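PDB 5WPW: 11S globulin isoform 1, which serves as a seed storage protein of coconut, a hexameric 11S globulin that acts as a nutrient reservoir and is a potential food allergen. Local coordinates for residues I65-G70 and G130-V135. The protein carries 2 engineered substitutions. Residues are numbered along the deposited sequence; the frame is centred on the assembly and turned at random.
Sequences IVQGRG and GENPVV
A classic beta bulge joins Val66 and Gln67 to Val135 where strands 61-67 and 134-140 pair antiparallel. Both amide nitrogens address the same carbonyl: Val66 N lies 2.9 Å from Val135 O, Gln67 N 3.3 Å, and both bonds are weak, the first bent to 128° at the hydrogen. The return bond from Val135 N to Gln67 O is straighter and measures 3.0 Å, although the donor stands above the carbonyl plane. Gln67 O also receives a CA-H...O contact from Val134 CA at 3.2 Å. The backbone of Val66 turns to helical angles, as at the first position of a classic bulge, and this local distortion brings two successive N-H groups onto one acceptor. In the N-terminal cupin domain, this pair lies inside an antiparallel sheet, with strand 40-46 flanking 134-140 and strand 114-118 flanking 61-67. Gln67 extends its side chain alongside the partner chain, CG anti to the backbone N (chi1 -175°), and NE2 donates to Pro133 O at 2.8 Å, nearly straight at 169°. The acceptor lies in the plane of the Gln67 amide, whereas NE2 sits above the Pro133 carbonyl plane; Val135 CG2 packs 3.8 Å from Gln67 NE2. Beyond the bulge, Gly68 leaves the strand with a positive phi, and a beta carbon there would clash with Val134 CG2 and Pro133 O. Val134 CG2 passes beside Gly68 and comes within 3.5 Å of Arg69 O.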
loop_
_atom_site.group_PDB
_atom_site.type_symbol
_atom_site.label_atom_id
_atom_site.label_comp_id
_atom_site.label_asym_id
_atom_site.label_seq_id
_atom_site.Cartn_x
_atom_site.Cartn_y
_atom_site.Cartn_z
ATOM N N ILE A 65 -15.499 26.901 -6.177
ATOM C CA ILE A 65 -15.948 28.267 -5.874
ATOM C C ILE A 65 -15.739 29.106 -7.138
ATOM O O ILE A 65 -14.623 29.531 -7.436
ATOM C CB ILE A 65 -15.216 28.866 -4.674
ATOM C CG1 ILE A 65 -15.272 27.943 -3.451
ATOM C CG2 ILE A 65 -15.824 30.269 -4.287
ATOM C CD1 ILE A 65 -16.623 27.603 -3.065
ATOM N N VAL A 66 -16.821 29.304 -7.900
ATOM C CA VAL A 66 -16.805 30.169 -9.077
ATOM C C VAL A 66 -16.608 31.628 -8.682
ATOM O O VAL A 66 -15.932 32.396 -9.381
ATOM C CB VAL A 66 -18.111 29.978 -9.874
ATOM C CG1 VAL A 66 -18.174 30.954 -11.071
ATOM C CG2 VAL A 66 -18.247 28.537 -10.385
ATOM N N GLN A 67 -17.199 32.043 -7.564
ATOM C CA GLN A 67 -17.216 33.449 -7.200
ATOM C C GLN A 67 -17.374 33.564 -5.692
ATOM O O GLN A 67 -18.053 32.736 -5.085
ATOM C CB GLN A 67 -18.376 34.141 -7.929
ATOM C CG GLN A 67 -18.467 35.655 -7.758
ATOM C CD GLN A 67 -19.791 36.177 -8.293
ATOM O OE1 GLN A 67 -19.930 36.429 -9.490
ATOM N NE2 GLN A 67 -20.775 36.304 -7.418
ATOM N N GLY A 68 -16.749 34.582 -5.092
ATOM C CA GLY A 68 -17.022 34.940 -3.713
ATOM C C GLY A 68 -15.957 34.443 -2.760
ATOM O O GLY A 68 -14.986 33.782 -3.134
ATOM N N ARG A 69 -16.164 34.769 -1.485
ATOM C CA ARG A 69 -15.317 34.262 -0.425
ATOM C C ARG A 69 -16.169 33.999 0.806
ATOM O O ARG A 69 -17.292 34.505 0.934
ATOM C CB ARG A 69 -14.168 35.213 -0.099
ATOM C CG ARG A 69 -14.601 36.559 0.438
ATOM C CD ARG A 69 -13.395 37.355 0.885
ATOM N NE ARG A 69 -13.075 37.142 2.300
ATOM C CZ ARG A 69 -13.420 37.978 3.276
ATOM N NH1 ARG A 69 -14.108 39.079 2.994
ATOM N NH2 ARG A 69 -13.088 37.712 4.534
ATOM N N GLY A 70 -15.632 33.183 1.702
ATOM C CA GLY A 70 -16.369 32.848 2.902
ATOM C C GLY A 70 -15.658 31.836 3.777
ATOM O O GLY A 70 -14.440 31.664 3.717
ATOM N N GLY A 130 -18.331 37.740 2.794
ATOM C CA GLY A 130 -17.986 38.845 1.929
ATOM C C GLY A 130 -19.226 39.639 1.595
ATOM O O GLY A 130 -20.304 39.424 2.149
ATOM N N GLU A 131 -19.079 40.562 0.651
ATOM C CA GLU A 131 -20.224 41.362 0.245
ATOM C C GLU A 131 -20.731 41.023 -1.146
ATOM O O GLU A 131 -21.772 41.551 -1.555
ATOM C CB GLU A 131 -19.901 42.858 0.326
ATOM C CG GLU A 131 -21.112 43.696 0.719
ATOM C CD GLU A 131 -21.465 43.591 2.201
ATOM O OE1 GLU A 131 -22.641 43.300 2.517
ATOM O OE2 GLU A 131 -20.567 43.811 3.054
ATOM N N ASN A 132 -20.042 40.165 -1.868
ATOM C CA ASN A 132 -20.556 39.662 -3.123
ATOM C C ASN A 132 -21.114 38.253 -2.927
ATOM O O ASN A 132 -20.713 37.547 -1.995
ATOM C CB ASN A 132 -19.447 39.655 -4.180
ATOM C CG ASN A 132 -18.367 38.618 -3.897
ATOM O OD1 ASN A 132 -18.261 37.620 -4.607
ATOM N ND2 ASN A 132 -17.561 38.849 -2.854
ATOM N N PRO A 133 -22.060 37.810 -3.749
ATOM C CA PRO A 133 -22.598 36.459 -3.571
ATOM C C PRO A 133 -21.542 35.401 -3.875
ATOM O O PRO A 133 -20.651 35.596 -4.704
ATOM C CB PRO A 133 -23.756 36.395 -4.579
ATOM C CG PRO A 133 -23.992 37.840 -5.015
ATOM C CD PRO A 133 -22.667 38.499 -4.900
ATOM N N VAL A 134 -21.639 34.285 -3.173
ATOM C CA VAL A 134 -20.837 33.105 -3.487
ATOM C C VAL A 134 -21.602 32.281 -4.508
ATOM O O VAL A 134 -22.819 32.101 -4.397
ATOM C CB VAL A 134 -20.533 32.284 -2.215
ATOM C CG1 VAL A 134 -19.993 30.895 -2.580
ATOM C CG2 VAL A 134 -19.560 33.037 -1.307
ATOM N N VAL A 135 -20.907 31.810 -5.534
ATOM C CA VAL A 135 -21.475 30.876 -6.487
ATOM C C VAL A 135 -20.607 29.620 -6.440
ATOM O O VAL A 135 -19.401 29.682 -6.717
ATOM C CB VAL A 135 -21.547 31.467 -7.903
ATOM C CG1 VAL A 135 -22.253 30.501 -8.829
ATOM C CG2 VAL A 135 -22.316 32.806 -7.872
#